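Long-range contact in P-granule scaffold (PDB 5W4A), which is a P-granule scaffold protein that probably binds RNA and takes part in assembling nematode germ granules and in mRNA repression: residues L108-Q113 with K121-M126. Sequence-based numbering, arbitrary orientation.
Sequences LSILAQ and KKLNLM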
ATOM      1  N   LEU C 108      -6.485 -12.418 -16.371  1.00 20.34           N
ATOM      2  CA  LEU C 108      -5.059 -12.276 -16.652  1.00 24.24           C
ATOM      3  C   LEU C 108      -4.562 -13.341 -17.623  1.00 31.03           C
ATOM      4  O   LEU C 108      -3.368 -13.647 -17.636  1.00 31.98           O
ATOM      5  CB  LEU C 108      -4.246 -12.311 -15.360  1.00 21.45           C
ATOM      6  CG  LEU C 108      -4.580 -11.246 -14.306  1.00 23.19           C
ATOM      7  CD1 LEU C 108      -3.660 -11.324 -13.064  1.00 26.20           C
ATOM      8  CD2 LEU C 108      -4.596  -9.861 -14.909  1.00 24.88           C
ATOM      9  N   SER C 109      -5.461 -13.887 -18.436  1.00 24.81           N
ATOM     10  CA  SER C 109      -5.126 -14.914 -19.414  1.00 28.71           C
ATOM     11  C   SER C 109      -4.038 -14.499 -20.396  1.00 45.81           C
ATOM     12  O   SER C 109      -3.511 -15.369 -21.087  1.00 39.79           O
ATOM     13  CB  SER C 109      -6.387 -15.301 -20.197  1.00 37.56           C
ATOM     14  OG  SER C 109      -7.221 -16.163 -19.437  1.00 27.54           O
ATOM     15  N   ILE C 110      -3.688 -13.210 -20.496  1.00 37.57           N
ATOM     16  CA  ILE C 110      -2.598 -12.834 -21.400  1.00 39.42           C
ATOM     17  C   ILE C 110      -1.272 -13.429 -20.940  1.00 48.14           C
ATOM     18  O   ILE C 110      -0.391 -13.705 -21.764  1.00 54.59           O
ATOM     19  CB  ILE C 110      -2.480 -11.306 -21.558  1.00 39.60           C
ATOM     20  CG1 ILE C 110      -2.157 -10.621 -20.228  1.00 35.77           C
ATOM     21  CG2 ILE C 110      -3.723 -10.749 -22.222  1.00 50.25           C
ATOM     22  CD1 ILE C 110      -1.758  -9.170 -20.404  1.00 52.15           C
ATOM     23  N   LEU C 111      -1.095 -13.623 -19.629  1.00 47.86           N
ATOM     24  CA  LEU C 111       0.080 -14.323 -19.119  1.00 52.21           C
ATOM     25  C   LEU C 111       0.249 -15.679 -19.791  1.00 66.19           C
ATOM     26  O   LEU C 111       1.258 -15.943 -20.454  1.00 70.37           O
ATOM     27  CB  LEU C 111      -0.032 -14.514 -17.608  1.00 50.83           C
ATOM     28  CG  LEU C 111       0.324 -13.332 -16.721  1.00 48.86           C
ATOM     29  CD1 LEU C 111      -0.024 -13.683 -15.276  1.00 43.22           C
ATOM     30  CD2 LEU C 111       1.803 -12.972 -16.849  1.00 46.80           C
ATOM     31  N   ALA C 112      -0.731 -16.564 -19.592  1.00 76.55           N
ATOM     32  CA  ALA C 112      -0.766 -17.886 -20.207  1.00 82.57           C
ATOM     33  C   ALA C 112      -0.900 -17.839 -21.729  1.00 78.62           C
ATOM     34  O   ALA C 112      -0.906 -18.906 -22.353  1.00 87.65           O
ATOM     35  CB  ALA C 112      -1.925 -18.691 -19.612  1.00 69.67           C
ATOM     36  N   GLN C 113      -1.009 -16.656 -22.333  1.00 78.88           N
ATOM     37  CA  GLN C 113      -1.222 -16.526 -23.772  1.00 67.68           C
ATOM     38  C   GLN C 113      -0.375 -15.395 -24.344  1.00 79.68           C
ATOM     39  O   GLN C 113      -0.674 -14.868 -25.413  1.00 88.65           O
ATOM     40  CB  GLN C 113      -2.705 -16.279 -24.072  1.00 82.84           C
ATOM     41  CG  GLN C 113      -3.637 -17.383 -23.562  1.00 84.20           C
ATOM     42  CD  GLN C 113      -5.109 -16.982 -23.583  1.00 78.27           C
ATOM     43  OE1 GLN C 113      -5.484 -15.977 -24.196  1.00 80.72           O
ATOM     44  NE2 GLN C 113      -5.949 -17.767 -22.904  1.00 65.85           N
ATOM     45  N   LYS C 121       4.995  -6.576 -18.788  1.00 40.87           N
ATOM     46  CA  LYS C 121       5.139  -5.118 -18.799  1.00 37.89           C
ATOM     47  C   LYS C 121       3.784  -4.430 -18.945  1.00 38.35           C
ATOM     48  O   LYS C 121       3.523  -3.411 -18.288  1.00 31.43           O
ATOM     49  CB  LYS C 121       6.082  -4.675 -19.920  1.00 48.33           C
ATOM     50  CG  LYS C 121       7.375  -5.483 -20.060  1.00 58.16           C
ATOM     51  CD  LYS C 121       8.054  -5.854 -18.730  1.00 61.50           C
ATOM     52  CE  LYS C 121       8.865  -4.697 -18.158  1.00 65.38           C
ATOM     53  NZ  LYS C 121       9.633  -5.092 -16.939  1.00 81.88           N
ATOM     54  N   LYS C 122       2.912  -4.956 -19.815  1.00 33.41           N
ATOM     55  CA  LYS C 122       1.557  -4.421 -19.911  1.00 33.86           C
ATOM     56  C   LYS C 122       0.829  -4.590 -18.592  1.00 30.21           C
ATOM     57  O   LYS C 122       0.120  -3.679 -18.134  1.00 29.84           O
ATOM     58  CB  LYS C 122       0.764  -5.121 -21.024  1.00 39.23           C
ATOM     59  CG  LYS C 122       1.109  -4.656 -22.421  1.00 59.12           C
ATOM     60  CD  LYS C 122       0.235  -5.345 -23.466  1.00 64.90           C
ATOM     61  CE  LYS C 122       0.839  -5.217 -24.864  1.00 68.35           C
ATOM     62  NZ  LYS C 122       2.151  -5.921 -24.971  1.00 71.01           N
ATOM     63  N   LEU C 123       0.996  -5.751 -17.956  1.00 30.08           N
ATOM     64  CA  LEU C 123       0.344  -5.963 -16.671  1.00 28.19           C
ATOM     65  C   LEU C 123       0.919  -5.039 -15.612  1.00 24.16           C
ATOM     66  O   LEU C 123       0.175  -4.548 -14.762  1.00 23.56           O
ATOM     67  CB  LEU C 123       0.468  -7.425 -16.216  1.00 35.76           C
ATOM     68  CG  LEU C 123      -0.486  -8.415 -16.897  1.00 43.29           C
ATOM     69  CD1 LEU C 123      -0.334  -9.783 -16.296  1.00 41.63           C
ATOM     70  CD2 LEU C 123      -1.936  -7.973 -16.809  1.00 46.29           C
ATOM     71  N   ASN C 124       2.243  -4.810 -15.625  1.00 24.52           N
ATOM     72  CA  ASN C 124       2.834  -3.904 -14.645  1.00 22.73           C
ATOM     73  C   ASN C 124       2.124  -2.552 -14.683  1.00 21.13           C
ATOM     74  O   ASN C 124       1.750  -2.011 -13.635  1.00 22.00           O
ATOM     75  CB  ASN C 124       4.341  -3.750 -14.904  1.00 24.91           C
ATOM     76  CG  ASN C 124       4.971  -2.614 -14.107  1.00 26.45           C
ATOM     77  OD1 ASN C 124       5.502  -1.640 -14.684  1.00 31.60           O
ATOM     78  ND2 ASN C 124       4.953  -2.740 -12.799  1.00 25.83           N
ATOM     79  N   LEU C 125       1.915  -1.993 -15.884  1.00 21.31           N
ATOM     80  CA  LEU C 125       1.246  -0.698 -15.976  1.00 22.20           C
ATOM     81  C   LEU C 125      -0.209  -0.799 -15.514  1.00 24.62           C
ATOM     82  O   LEU C 125      -0.732   0.100 -14.832  1.00 23.47           O
ATOM     83  CB  LEU C 125       1.327  -0.139 -17.407  1.00 26.48           C
ATOM     84  CG  LEU C 125       2.737   0.217 -17.895  1.00 32.71           C
ATOM     85  CD1 LEU C 125       2.652   0.783 -19.314  1.00 36.97           C
ATOM     86  CD2 LEU C 125       3.474   1.195 -16.969  1.00 32.71           C
HETATM   87  N   MSE C 126      -0.868  -1.907 -15.834  1.00 23.53           N
HETATM   88  CA  MSE C 126      -2.237  -2.104 -15.425  1.00 24.50           C
HETATM   89  C   MSE C 126      -2.325  -2.135 -13.895  1.00 22.59           C
HETATM   90  O   MSE C 126      -3.259  -1.551 -13.319  1.00 23.40           O
HETATM   91  CB  MSE C 126      -2.807  -3.412 -16.014  1.00 28.70           C
HETATM   92  CG  MSE C 126      -4.163  -3.870 -15.383  1.00 34.68           C
HETATM   93 SE   MSE C 126      -4.666  -5.653 -16.061  1.00 57.82          SE
HETATM   94  CE  MSE C 126      -4.259  -5.342 -17.958  1.00 51.26           C
TER
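Leu123 points its isobutyl end from helix 116-131 into a group of three apolar side chains, Leu108, Ile110 and Leu111, set on the loop that precedes the helix. Leu123 CD1 sits over the branch point of Leu111, 3.6 Å from Leu111 CG, with both methyls of that leucine close by. Leu123 CD2 lies 3.8 Å from Leu108 CD2. Ile110 meets Leu123 tip to tip: CG1 stands between the backbone N and the carbonyl carbon (chi1 62°), and the extended chi2 of 168° carries Ile110 CD1 out to both CG and CD2 of the leucine. Three residues further along the helix, selenomethionine Met126 brings its SE to 4.4 Å from Leu108 CD2, a looser touch at the margin. A type I turn, closed by Leu111 N to Leu108 O at 3.0 Å, presents the three loop side chains together. An alanine in place of Leu123 would probably leave a gap between loop and helix, with Leu108, Ile110 and Leu111 losing the leucine methyls they meet on this helix. This is apolar loop-on-helix packing at the periphery of the largely helical N-domain: the loop links helix 89-100 to helix 116-131, and Leu108 and Leu111 also pack on Ile148 of helix 136-148.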